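Local coordinates for protein O-methyltransferase, SAM-dependent (Legionella pneumophila subsp. pneumophila, PDB 3R3H) that probably transfers a methyl group from S-adenosylmethionine to an oxygen atom of its substrate, at residues Q48-M52 against I210-L216; A75-L80 against A108-I114; K146-L150 against E189-L193; Y153-L157 against I197-V203. All coordinates share one frame; numbering follows the deposited sequence.

Contact 1: Q48-M52 against I210-L216; sequences QAQFM and IADGMFL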
loop_
_atom_site.group_PDB
_atom_site.type_symbol
_atom_site.label_atom_id
_atom_site.label_comp_id
_atom_site.label_asym_id
_atom_site.label_seq_id
_atom_site.Cartn_x
_atom_site.Cartn_y
_atom_site.Cartn_z
ATOM N N GLN A 48 -2.132 -9.371 -2.874
ATOM C CA GLN A 48 -0.847 -8.721 -3.012
ATOM C C GLN A 48 -0.816 -8.215 -4.428
ATOM O O GLN A 48 -0.356 -7.103 -4.703
ATOM C CB GLN A 48 0.289 -9.722 -2.817
ATOM C CG GLN A 48 1.162 -9.403 -1.631
ATOM C CD GLN A 48 0.349 -9.382 -0.346
ATOM O OE1 GLN A 48 0.002 -10.432 0.194
ATOM N NE2 GLN A 48 0.026 -8.186 0.139
ATOM N N ALA A 49 -1.328 -9.051 -5.326
ATOM C CA ALA A 49 -1.365 -8.739 -6.741
ATOM C C ALA A 49 -2.416 -7.675 -7.012
ATOM O O ALA A 49 -2.215 -6.790 -7.844
ATOM C CB ALA A 49 -1.667 -9.998 -7.529
ATOM N N GLN A 50 -3.540 -7.760 -6.314
ATOM C CA GLN A 50 -4.589 -6.791 -6.516
ATOM C C GLN A 50 -4.125 -5.428 -6.001
ATOM O O GLN A 50 -4.556 -4.385 -6.500
ATOM C CB GLN A 50 -5.855 -7.252 -5.812
ATOM C CG GLN A 50 -6.988 -6.257 -5.908
ATOM C CD GLN A 50 -8.349 -6.892 -5.700
ATOM O OE1 GLN A 50 -9.323 -6.209 -5.358
ATOM N NE2 GLN A 50 -8.431 -8.203 -5.925
ATOM N N PHE A 51 -3.241 -5.445 -5.003
ATOM C CA PHE A 51 -2.703 -4.212 -4.451
ATOM C C PHE A 51 -1.769 -3.615 -5.484
ATOM O O PHE A 51 -1.752 -2.406 -5.676
ATOM C CB PHE A 51 -1.933 -4.479 -3.154
ATOM C CG PHE A 51 -1.194 -3.272 -2.624
ATOM C CD1 PHE A 51 0.177 -3.323 -2.390
ATOM C CD2 PHE A 51 -1.862 -2.070 -2.388
ATOM C CE1 PHE A 51 0.879 -2.192 -1.929
ATOM C CE2 PHE A 51 -1.166 -0.936 -1.927
ATOM C CZ PHE A 51 0.206 -1.003 -1.700
ATOM N N MET A 52 -0.994 -4.476 -6.145
ATOM C CA MET A 52 -0.040 -4.048 -7.171
ATOM C C MET A 52 -0.752 -3.553 -8.434
ATOM O O MET A 52 -0.158 -2.886 -9.291
ATOM C CB MET A 52 0.920 -5.194 -7.523
ATOM C CG MET A 52 1.830 -5.643 -6.360
ATOM S SD MET A 52 3.183 -6.726 -6.873
ATOM C CE MET A 52 2.265 -8.178 -7.310
ATOM N N ILE A 210 2.741 -6.648 5.004
ATOM C CA ILE A 210 1.638 -7.389 4.405
ATOM C C ILE A 210 2.021 -8.765 3.871
ATOM O O ILE A 210 1.317 -9.759 4.110
ATOM C CB ILE A 210 0.993 -6.588 3.250
ATOM C CG1 ILE A 210 2.085 -5.955 2.395
ATOM C CG2 ILE A 210 0.029 -5.562 3.797
ATOM C CD1 ILE A 210 1.555 -5.229 1.180
ATOM N N ALA A 211 3.115 -8.820 3.127
ATOM C CA ALA A 211 3.542 -10.090 2.553
ATOM C C ALA A 211 4.589 -10.694 3.482
ATOM O O ALA A 211 4.291 -11.073 4.616
ATOM C CB ALA A 211 4.131 -9.846 1.155
ATOM N N ASP A 212 5.810 -10.798 2.974
ATOM C CA ASP A 212 6.931 -11.270 3.762
ATOM C C ASP A 212 7.622 -9.934 3.960
ATOM O O ASP A 212 8.839 -9.860 4.122
ATOM C CB ASP A 212 7.843 -12.190 2.951
ATOM C CG ASP A 212 8.647 -13.123 3.828
ATOM O OD1 ASP A 212 9.672 -13.678 3.350
ATOM O OD2 ASP A 212 8.238 -13.310 4.998
ATOM N N GLY A 213 6.811 -8.881 3.925
ATOM C CA GLY A 213 7.316 -7.535 4.044
ATOM C C GLY A 213 7.504 -7.028 2.628
ATOM O O GLY A 213 8.145 -7.693 1.813
ATOM N N MET A 214 6.923 -5.873 2.318
ATOM C CA MET A 214 7.047 -5.294 0.982
ATOM C C MET A 214 7.514 -3.842 1.077
ATOM O O MET A 214 6.897 -3.002 1.741
ATOM C CB MET A 214 5.710 -5.384 0.229
ATOM C CG MET A 214 5.787 -4.955 -1.242
ATOM S SD MET A 214 4.290 -5.283 -2.204
ATOM C CE MET A 214 4.627 -7.004 -2.772
ATOM N N PHE A 215 8.626 -3.563 0.416
ATOM C CA PHE A 215 9.218 -2.235 0.428
ATOM C C PHE A 215 8.781 -1.456 -0.801
ATOM O O PHE A 215 8.851 -1.964 -1.918
ATOM C CB PHE A 215 10.744 -2.354 0.401
ATOM C CG PHE A 215 11.447 -1.803 1.624
ATOM C CD1 PHE A 215 11.067 -0.585 2.192
ATOM C CD2 PHE A 215 12.551 -2.468 2.157
ATOM C CE1 PHE A 215 11.780 -0.035 3.267
ATOM C CE2 PHE A 215 13.270 -1.931 3.226
ATOM C CZ PHE A 215 12.885 -0.711 3.784
ATOM N N LEU A 216 8.324 -0.227 -0.598
ATOM C CA LEU A 216 7.930 0.623 -1.720
ATOM C C LEU A 216 8.899 1.800 -1.754
ATOM O O LEU A 216 8.921 2.617 -0.826
ATOM C CB LEU A 216 6.506 1.147 -1.541
ATOM C CG LEU A 216 5.388 0.111 -1.567
ATOM C CD1 LEU A 216 4.055 0.809 -1.401
ATOM C CD2 LEU A 216 5.426 -0.652 -2.881
#

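Contact 2: A75-L80 against A108-I114; sequences ALAMSL and AKQEHKI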
loop_
_atom_site.group_PDB
_atom_site.type_symbol
_atom_site.label_atom_id
_atom_site.label_comp_id
_atom_site.label_asym_id
_atom_site.label_seq_id
_atom_site.Cartn_x
_atom_site.Cartn_y
_atom_site.Cartn_z
ATOM N N ALA A 75 2.134 -11.624 -13.578
ATOM C CA ALA A 75 2.324 -10.979 -14.878
ATOM C C ALA A 75 0.960 -10.706 -15.532
ATOM O O ALA A 75 0.769 -9.685 -16.220
ATOM C CB ALA A 75 3.177 -11.874 -15.788
ATOM N N LEU A 76 0.024 -11.630 -15.307
ATOM C CA LEU A 76 -1.311 -11.517 -15.854
ATOM C C LEU A 76 -2.057 -10.396 -15.153
ATOM O O LEU A 76 -2.585 -9.474 -15.799
ATOM C CB LEU A 76 -2.044 -12.836 -15.660
ATOM C CG LEU A 76 -3.499 -12.883 -16.147
ATOM C CD1 LEU A 76 -3.562 -12.560 -17.641
ATOM C CD2 LEU A 76 -4.057 -14.265 -15.864
ATOM N N ALA A 77 -2.094 -10.485 -13.822
ATOM C CA ALA A 77 -2.766 -9.481 -12.990
ATOM C C ALA A 77 -2.274 -8.091 -13.346
ATOM O O ALA A 77 -3.065 -7.164 -13.452
ATOM C CB ALA A 77 -2.498 -9.754 -11.511
ATOM N N MET A 78 -0.962 -7.958 -13.530
ATOM C CA MET A 78 -0.356 -6.679 -13.878
ATOM C C MET A 78 -0.868 -6.119 -15.208
ATOM O O MET A 78 -1.206 -4.932 -15.282
ATOM C CB MET A 78 1.178 -6.807 -13.914
ATOM C CG MET A 78 1.847 -6.483 -12.574
ATOM S SD MET A 78 3.648 -6.707 -12.521
ATOM C CE MET A 78 3.785 -7.681 -11.029
ATOM N N SER A 79 -0.939 -6.948 -16.256
ATOM C CA SER A 79 -1.409 -6.434 -17.547
ATOM C C SER A 79 -2.910 -6.180 -17.540
ATOM O O SER A 79 -3.413 -5.362 -18.306
ATOM C CB SER A 79 -1.034 -7.378 -18.700
ATOM O OG SER A 79 -1.872 -8.508 -18.760
ATOM N N LEU A 80 -3.626 -6.876 -16.664
ATOM C CA LEU A 80 -5.074 -6.690 -16.557
ATOM C C LEU A 80 -5.384 -5.296 -16.046
ATOM O O LEU A 80 -6.438 -4.742 -16.341
ATOM C CB LEU A 80 -5.683 -7.709 -15.598
ATOM C CG LEU A 80 -5.907 -9.117 -16.138
ATOM C CD1 LEU A 80 -6.365 -10.014 -15.000
ATOM C CD2 LEU A 80 -6.959 -9.089 -17.241
ATOM N N ALA A 108 -7.530 -14.527 -21.307
ATOM C CA ALA A 108 -7.799 -13.219 -20.718
ATOM C C ALA A 108 -7.421 -12.052 -21.629
ATOM O O ALA A 108 -7.525 -10.899 -21.221
ATOM C CB ALA A 108 -7.082 -13.093 -19.379
ATOM N N LYS A 109 -6.993 -12.348 -22.855
ATOM C CA LYS A 109 -6.618 -11.309 -23.815
ATOM C C LYS A 109 -5.431 -10.441 -23.396
ATOM O O LYS A 109 -5.482 -9.214 -23.527
ATOM C CB LYS A 109 -7.806 -10.393 -24.076
ATOM C CG LYS A 109 -8.986 -11.093 -24.698
ATOM C CD LYS A 109 -8.679 -11.540 -26.117
ATOM C CE LYS A 109 -9.798 -12.427 -26.627
ATOM N NZ LYS A 109 -11.122 -11.806 -26.313
ATOM N N GLN A 110 -4.360 -11.070 -22.919
ATOM C CA GLN A 110 -3.198 -10.319 -22.475
ATOM C C GLN A 110 -1.877 -10.763 -23.090
ATOM O O GLN A 110 -0.902 -10.038 -23.006
ATOM C CB GLN A 110 -3.081 -10.398 -20.945
ATOM C CG GLN A 110 -4.377 -10.154 -20.183
ATOM C CD GLN A 110 -4.923 -8.740 -20.351
ATOM O OE1 GLN A 110 -6.011 -8.432 -19.879
ATOM N NE2 GLN A 110 -4.169 -7.879 -21.011
ATOM N N GLU A 111 -1.839 -11.942 -23.703
ATOM C CA GLU A 111 -0.598 -12.450 -24.275
ATOM C C GLU A 111 0.090 -11.459 -25.202
ATOM O O GLU A 111 1.283 -11.590 -25.488
ATOM C CB GLU A 111 -0.849 -13.772 -25.018
ATOM N N HIS A 112 -0.645 -10.461 -25.676
ATOM C CA HIS A 112 -0.043 -9.498 -26.585
ATOM C C HIS A 112 0.612 -8.371 -25.803
ATOM O O HIS A 112 1.464 -7.661 -26.338
ATOM C CB HIS A 112 -1.087 -8.952 -27.581
ATOM C CG HIS A 112 -2.200 -8.168 -26.950
ATOM N ND1 HIS A 112 -3.152 -8.739 -26.129
ATOM C CD2 HIS A 112 -2.506 -6.849 -27.011
ATOM C CE1 HIS A 112 -3.993 -7.807 -25.710
ATOM N NE2 HIS A 112 -3.623 -6.652 -26.230
ATOM N N LYS A 113 0.217 -8.228 -24.535
ATOM C CA LYS A 113 0.765 -7.200 -23.654
ATOM C C LYS A 113 1.901 -7.766 -22.787
ATOM O O LYS A 113 2.751 -7.015 -22.309
ATOM C CB LYS A 113 -0.328 -6.630 -22.740
ATOM C CG LYS A 113 -1.607 -6.271 -23.474
ATOM C CD LYS A 113 -2.373 -5.111 -22.843
ATOM C CE LYS A 113 -2.861 -5.420 -21.448
ATOM N NZ LYS A 113 -3.882 -4.423 -20.993
ATOM N N ILE A 114 1.913 -9.086 -22.602
ATOM C CA ILE A 114 2.917 -9.753 -21.786
ATOM C C ILE A 114 4.124 -10.258 -22.593
ATOM O O ILE A 114 3.997 -11.077 -23.502
ATOM C CB ILE A 114 2.281 -10.923 -21.012
ATOM C CG1 ILE A 114 1.128 -10.404 -20.153
ATOM C CG2 ILE A 114 3.316 -11.584 -20.113
ATOM C CD1 ILE A 114 0.276 -11.497 -19.534
#

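Contact 3: K146-L150 against E189-L193; sequences KTNYL and EIKKL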
loop_
_atom_site.group_PDB
_atom_site.type_symbol
_atom_site.label_atom_id
_atom_site.label_comp_id
_atom_site.label_asym_id
_atom_site.label_seq_id
_atom_site.Cartn_x
_atom_site.Cartn_y
_atom_site.Cartn_z
ATOM N N LYS A 146 17.377 -13.868 -4.038
ATOM C CA LYS A 146 17.819 -12.990 -2.955
ATOM C C LYS A 146 19.287 -12.576 -2.925
ATOM O O LYS A 146 19.604 -11.471 -2.474
ATOM C CB LYS A 146 17.451 -13.619 -1.610
ATOM C CG LYS A 146 16.069 -14.287 -1.591
ATOM C CD LYS A 146 14.967 -13.343 -2.058
ATOM C CE LYS A 146 13.750 -14.120 -2.533
ATOM N NZ LYS A 146 12.723 -13.250 -3.172
ATOM N N THR A 147 20.175 -13.439 -3.410
ATOM C CA THR A 147 21.597 -13.129 -3.387
ATOM C C THR A 147 22.075 -12.161 -4.455
ATOM O O THR A 147 23.275 -12.047 -4.691
ATOM C CB THR A 147 22.444 -14.399 -3.481
ATOM O OG1 THR A 147 22.169 -15.068 -4.721
ATOM C CG2 THR A 147 22.128 -15.327 -2.310
ATOM N N ASN A 148 21.152 -11.472 -5.116
ATOM C CA ASN A 148 21.537 -10.487 -6.131
ATOM C C ASN A 148 20.661 -9.276 -5.912
ATOM O O ASN A 148 20.669 -8.326 -6.693
ATOM C CB ASN A 148 21.337 -11.019 -7.553
ATOM C CG ASN A 148 22.475 -11.907 -8.008
ATOM O OD1 ASN A 148 22.299 -13.110 -8.180
ATOM N ND2 ASN A 148 23.657 -11.316 -8.198
ATOM N N TYR A 149 19.908 -9.335 -4.822
ATOM C CA TYR A 149 19.000 -8.275 -4.426
ATOM C C TYR A 149 19.646 -6.886 -4.400
ATOM O O TYR A 149 18.968 -5.886 -4.607
ATOM C CB TYR A 149 18.389 -8.632 -3.062
ATOM C CG TYR A 149 16.937 -9.081 -3.134
ATOM C CD1 TYR A 149 16.451 -9.827 -4.219
ATOM C CD2 TYR A 149 16.041 -8.746 -2.115
ATOM C CE1 TYR A 149 15.105 -10.219 -4.280
ATOM C CE2 TYR A 149 14.695 -9.130 -2.165
ATOM C CZ TYR A 149 14.236 -9.863 -3.244
ATOM O OH TYR A 149 12.915 -10.232 -3.256
ATOM N N LEU A 150 20.953 -6.823 -4.156
ATOM C CA LEU A 150 21.652 -5.541 -4.131
ATOM C C LEU A 150 21.840 -5.041 -5.562
ATOM O O LEU A 150 21.701 -3.843 -5.865
ATOM C CB LEU A 150 23.013 -5.689 -3.450
ATOM C CG LEU A 150 23.210 -4.852 -2.175
ATOM C CD1 LEU A 150 23.067 -3.356 -2.493
ATOM C CD2 LEU A 150 22.183 -5.278 -1.123
ATOM N N GLU A 189 21.833 -11.371 2.385
ATOM C CA GLU A 189 21.654 -10.351 1.353
ATOM C C GLU A 189 20.459 -9.462 1.629
ATOM O O GLU A 189 20.473 -8.266 1.341
ATOM C CB GLU A 189 21.464 -11.011 0.005
ATOM C CG GLU A 189 22.745 -11.221 -0.731
ATOM C CD GLU A 189 23.356 -9.910 -1.186
ATOM O OE1 GLU A 189 24.535 -9.651 -0.822
ATOM O OE2 GLU A 189 22.659 -9.147 -1.904
ATOM N N ILE A 190 19.408 -10.053 2.175
ATOM C CA ILE A 190 18.224 -9.273 2.494
ATOM C C ILE A 190 18.661 -8.249 3.543
ATOM O O ILE A 190 18.495 -7.047 3.339
ATOM C CB ILE A 190 17.078 -10.161 3.088
ATOM C CG1 ILE A 190 16.779 -11.368 2.168
ATOM C CG2 ILE A 190 15.839 -9.299 3.341
ATOM C CD1 ILE A 190 16.291 -11.035 0.790
ATOM N N LYS A 191 19.238 -8.735 4.648
ATOM C CA LYS A 191 19.704 -7.881 5.743
ATOM C C LYS A 191 20.609 -6.775 5.229
ATOM O O LYS A 191 20.551 -5.644 5.713
ATOM C CB LYS A 191 20.448 -8.716 6.789
ATOM C CG LYS A 191 19.563 -9.663 7.568
ATOM C CD LYS A 191 20.367 -10.591 8.467
ATOM C CE LYS A 191 21.077 -9.834 9.586
ATOM N NZ LYS A 191 21.822 -10.739 10.517
ATOM N N LYS A 192 21.444 -7.103 4.249
ATOM C CA LYS A 192 22.349 -6.121 3.672
ATOM C C LYS A 192 21.567 -5.064 2.912
ATOM O O LYS A 192 21.834 -3.876 3.064
ATOM C CB LYS A 192 23.353 -6.768 2.707
ATOM C CG LYS A 192 24.504 -7.511 3.352
ATOM C CD LYS A 192 25.572 -7.885 2.313
ATOM C CE LYS A 192 26.710 -8.731 2.918
ATOM N NZ LYS A 192 27.686 -9.244 1.908
ATOM N N LEU A 193 20.610 -5.497 2.088
ATOM C CA LEU A 193 19.804 -4.572 1.288
ATOM C C LEU A 193 18.940 -3.655 2.140
ATOM O O LEU A 193 18.764 -2.475 1.807
ATOM C CB LEU A 193 18.897 -5.329 0.317
ATOM C CG LEU A 193 18.023 -4.358 -0.505
ATOM C CD1 LEU A 193 18.853 -3.689 -1.602
ATOM C CD2 LEU A 193 16.854 -5.099 -1.102
#

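Contact 4: Y153-L157 against I197-V203; sequences YELAL and IKNDSRV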
loop_
_atom_site.group_PDB
_atom_site.type_symbol
_atom_site.label_atom_id
_atom_site.label_comp_id
_atom_site.label_asym_id
_atom_site.label_seq_id
_atom_site.Cartn_x
_atom_site.Cartn_y
_atom_site.Cartn_z
ATOM N N TYR A 153 18.374 -3.986 -6.931
ATOM C CA TYR A 153 17.945 -2.690 -6.402
ATOM C C TYR A 153 18.580 -1.550 -7.187
ATOM O O TYR A 153 17.905 -0.624 -7.628
ATOM C CB TYR A 153 18.330 -2.569 -4.924
ATOM C CG TYR A 153 17.975 -1.238 -4.295
ATOM C CD1 TYR A 153 16.669 -0.749 -4.338
ATOM C CD2 TYR A 153 18.934 -0.494 -3.606
ATOM C CE1 TYR A 153 16.322 0.450 -3.701
ATOM C CE2 TYR A 153 18.604 0.701 -2.964
ATOM C CZ TYR A 153 17.294 1.166 -3.011
ATOM O OH TYR A 153 16.944 2.316 -2.346
ATOM N N GLU A 154 19.892 -1.634 -7.351
ATOM C CA GLU A 154 20.642 -0.621 -8.081
ATOM C C GLU A 154 20.187 -0.489 -9.520
ATOM O O GLU A 154 19.975 0.618 -10.011
ATOM C CB GLU A 154 22.133 -0.951 -8.038
ATOM C CG GLU A 154 22.730 -0.809 -6.651
ATOM C CD GLU A 154 22.609 0.611 -6.119
ATOM O OE1 GLU A 154 22.915 1.563 -6.880
ATOM O OE2 GLU A 154 22.215 0.773 -4.942
ATOM N N LEU A 155 20.059 -1.634 -10.186
ATOM C CA LEU A 155 19.609 -1.711 -11.570
ATOM C C LEU A 155 18.209 -1.097 -11.704
ATOM O O LEU A 155 17.963 -0.267 -12.581
ATOM C CB LEU A 155 19.583 -3.176 -11.994
ATOM C CG LEU A 155 20.420 -3.717 -13.160
ATOM C CD1 LEU A 155 21.587 -2.808 -13.489
ATOM C CD2 LEU A 155 20.912 -5.117 -12.782
ATOM N N ALA A 156 17.305 -1.510 -10.819
ATOM C CA ALA A 156 15.933 -1.018 -10.809
ATOM C C ALA A 156 15.897 0.497 -10.676
ATOM O O ALA A 156 15.002 1.159 -11.215
ATOM C CB ALA A 156 15.154 -1.660 -9.657
ATOM N N LEU A 157 16.860 1.044 -9.940
ATOM C CA LEU A 157 16.942 2.487 -9.746
ATOM C C LEU A 157 17.286 3.189 -11.057
ATOM O O LEU A 157 16.930 4.350 -11.259
ATOM C CB LEU A 157 17.991 2.829 -8.683
ATOM C CG LEU A 157 17.642 2.467 -7.236
ATOM C CD1 LEU A 157 18.842 2.706 -6.355
ATOM C CD2 LEU A 157 16.450 3.277 -6.763
ATOM N N ILE A 197 19.056 0.505 1.941
ATOM C CA ILE A 197 17.866 1.323 1.762
ATOM C C ILE A 197 17.666 2.280 2.927
ATOM O O ILE A 197 17.356 3.464 2.735
ATOM C CB ILE A 197 16.612 0.445 1.611
ATOM C CG1 ILE A 197 16.701 -0.360 0.315
ATOM C CG2 ILE A 197 15.359 1.314 1.599
ATOM C CD1 ILE A 197 15.551 -1.338 0.121
ATOM N N LYS A 198 17.841 1.759 4.135
ATOM C CA LYS A 198 17.703 2.556 5.349
ATOM C C LYS A 198 18.483 3.857 5.218
ATOM O O LYS A 198 17.941 4.939 5.426
ATOM C CB LYS A 198 18.241 1.762 6.541
ATOM C CG LYS A 198 18.237 2.502 7.856
ATOM C CD LYS A 198 18.891 1.658 8.927
ATOM C CE LYS A 198 19.058 2.417 10.226
ATOM N NZ LYS A 198 19.763 1.576 11.229
ATOM N N ASN A 199 19.756 3.715 4.851
ATOM C CA ASN A 199 20.709 4.817 4.700
ATOM C C ASN A 199 20.715 5.465 3.328
ATOM O O ASN A 199 21.583 6.294 3.043
ATOM C CB ASN A 199 22.119 4.300 4.983
ATOM C CG ASN A 199 22.202 3.524 6.280
ATOM O OD1 ASN A 199 23.005 2.589 6.415
ATOM N ND2 ASN A 199 21.377 3.914 7.254
ATOM N N ASP A 200 19.770 5.078 2.475
ATOM C CA ASP A 200 19.703 5.637 1.129
ATOM C C ASP A 200 18.983 6.978 1.139
ATOM O O ASP A 200 17.838 7.071 1.584
ATOM C CB ASP A 200 18.973 4.688 0.188
ATOM C CG ASP A 200 19.225 5.019 -1.270
ATOM O OD1 ASP A 200 19.241 6.218 -1.636
ATOM O OD2 ASP A 200 19.409 4.071 -2.058
ATOM N N SER A 201 19.649 8.011 0.637
ATOM C CA SER A 201 19.066 9.348 0.611
ATOM C C SER A 201 18.367 9.660 -0.706
ATOM O O SER A 201 17.657 10.655 -0.808
ATOM C CB SER A 201 20.155 10.399 0.874
ATOM O OG SER A 201 21.154 10.395 -0.136
ATOM N N ARG A 202 18.561 8.788 -1.695
ATOM C CA ARG A 202 18.009 8.920 -3.056
ATOM C C ARG A 202 16.520 8.674 -3.312
ATOM O O ARG A 202 16.015 9.006 -4.383
ATOM C CB ARG A 202 18.753 7.975 -3.989
ATOM C CG ARG A 202 20.237 8.187 -4.073
ATOM C CD ARG A 202 20.851 7.131 -4.969
ATOM N NE ARG A 202 20.720 5.803 -4.378
ATOM C CZ ARG A 202 21.298 4.707 -4.865
ATOM N NH1 ARG A 202 22.044 4.777 -5.958
ATOM N NH2 ARG A 202 21.146 3.541 -4.245
ATOM N N VAL A 203 15.814 8.100 -2.349
ATOM C CA VAL A 203 14.423 7.765 -2.587
ATOM C C VAL A 203 13.466 7.920 -1.414
ATOM O O VAL A 203 13.889 7.973 -0.268
ATOM C CB VAL A 203 14.341 6.288 -3.063
ATOM C CG1 VAL A 203 15.062 6.120 -4.402
ATOM C CG2 VAL A 203 14.981 5.370 -2.013
#

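Contact 1: Q48-M52 against I210-L216
Gln48 lies along Ile210 and Ala211, and here the helix 48-52 and the loop ahead of strand 214-216 come closest. The side chains of Gln48 and Ile210 overlap head to tail, each running past the other, while Gln48 CG rests 4.1 Å from Ala211 CB. Ile210 holds CG1 between its own N and carbonyl carbon (chi1 43°), and the extended chain beyond carries CD1 to 4.3 Å from Phe51 CD1. The rest of the interface is slacker. Leu216 CD1 reaches the edge of the Phe51 ring near its plane, at 4.3 Å from CZ, and Met52 SD meets Met214 CE at 4.4 Å. Beyond Gln48 the contacts are apolar: methyls, a thioether and a ring edge. Ile210 and Ala211 remain partly exposed, whereas Phe51, Met52, Met214 and Leu216 are buried. Helix 48-52 and strand 214-216 run nearly parallel (6°), their axes 12.7 Å apart, a gap bridged by side chains. Phe51 also packs on Leu208 of the second subunit, and Ile210 on its own counterpart there. Within the chain, helix 46-59 borders helix 73-80 on one flank, while strand 214-219 runs antiparallel to both its neighbours, 164-169 and 203-208, in the Rossmann-like methyltransferase sheet.

Contact 2: A75-L80 against A108-I114
Ala75 meets Ile114 through methyl groups, its CB lying 4.3 Å from Ile114 CG2, while the Ile114 CD1 branch turns toward the helix backbone at Ala75 O. One residue on, Leu76 sends its CG anti to the backbone N (chi1 178°), which carries CD1 out to the loop. That methyl sits 4.0 Å from Ala108 CB and 3.6 Å from the aliphatic CG of Gln110, whose side chain it crosses at about a right angle. Helix 102-107 ends in a Schellman motif, with Lys109 at positive phi, and the loop that follows runs along helix 73-80. Both helices belong to successive beta-alpha-beta crossovers of the Rossmann-like fold, linking the parallel strands 63-68, 87-92 and 114-118. Ser79, about a turn beyond Leu76, points its CB toward the loop. Its OG donates to Leu76 O (3.2 Å), an oxygen that also accepts from Leu80 N, while OG and CB border Gln110 and Ile114. The Ser79 carbonyl receives the one hydrogen bond across the contact, from Lys113 NZ at 2.9 Å, with the donor tilted 25° from the carbonyl plane. Lys113 NZ bonds Leu82 O as well, so the ammonium holds two backbone carbonyls, those of Ser79 and Leu82. Leu80 packs on Leu27 of helix 25-32; its modelled approach to Gln110 is doubtful.

Contact 3: K146-L150 against E189-L193
Lys146, whose stem runs beside Ile190 and points the same way, ends in an NZ gripped by several groups. Within its own segment NZ donates to Tyr149 OH at 3.0 Å; outside the segment it forms a salt bridge with Asp143 and hydrogen bonds with Asn170 OD1 and the Ala144 carbonyl. Tyr149 OH is in turn bonded to the backbone oxygen of Asp169, which fixes the outer end of the ring. The lysine stem also covers the ring: CD lies 3.7 Å above one face of Tyr149, offset toward the rim. Ile190 fills the angle between the two, its CD1 methyl being 3.7 Å from both Lys146 CB and Tyr149 CD2. Leu193, with CG anti to its backbone N (chi1 179°), crosses Tyr149 at about a right angle and places CD2 3.9 Å from Tyr149 CD2. Leu150 closes this apolar side from the next position, laying CD2 against Leu193 CB at 3.6 Å. Glu189 behaves differently. Its chain bends at chi2 (-69°), laying CG against the backbone of Thr147 and turning OE2 toward the start of helix 149-159. OE2 stays 3.7 Å from Leu150 N without a hydrogen bond, though the helix's N-terminal end may attract the carboxylate. The arrangement joins helix 149-159, the crossover helix between parallel strands 137-143 and 164-169, to helix 185-198, a pairing on one flank of the Rossmann-like methyltransferase fold.

Contact 4: Y153-L157 against I197-V203
Asp200 OD2 takes three donors at once: Tyr153 OH from across the contact, and NE and NH2 of Arg202 from its own segment. The tyrosine hydroxyl, 3.0 Å from OD2, arrives from above the carboxylate, with the ring plane turned 85° from it. Arg202 instead comes on the syn side, NH2 bonding OD2 at 2.8 Å. Its NE also reaches OD1, which accepts the Arg202 backbone N at 2.7 Å as well, closing an Asx turn. The same guanidinium forms a salt bridge with Glu154 along another part of its edge, completing a Glu154-Arg202-Asp200 network: NH2 binds Glu154 OE2 at 3.0 Å, an almost straight bond (164°), and NH1 adds a weak one to OE1. Leu157 CD1 covers one guanidinium face and also lies over a face of the Tyr153 ring. Over the opposite ring face Ile197 CG1 makes a CH-pi contact, 4.1 Å from the centroid. The other methyl of Leu157, CD2, touches Val203 CG1 at 3.9 Å. The turn thus joins the end of helix 185-198 to helix 149-159, and Arg22 of the second subunit binds the Ile197 carbonyl oxygen. Chemically, one arginine bridges two carboxylates, so its positive charge probably offsets their mutual repulsion and, with the tyrosine hydroxyl, helps keep the buried Asp200 ionised.

How the contacts relate
Following the chain from its N terminus, helix 46-59 opens contact 1, which closes only at 210-216 and so spans all the others. Contact 2 comes first within that span, closing a loop of 27 residues from helix 73-80 to the approach of strand 114-118. Contacts 3 and 4 follow it in series and cross each other: 146-150 and 153-157 open in turn, then 189-193 and 197-203 close in the same order. Both tie helix 149-159 to helix 185-198, touching through Leu193 and Tyr153. Contact 1 meets contact 2 through Met52 and Met78, and contact 4 through Phe215 and Ile197, linking opposite sides of the chain's centre.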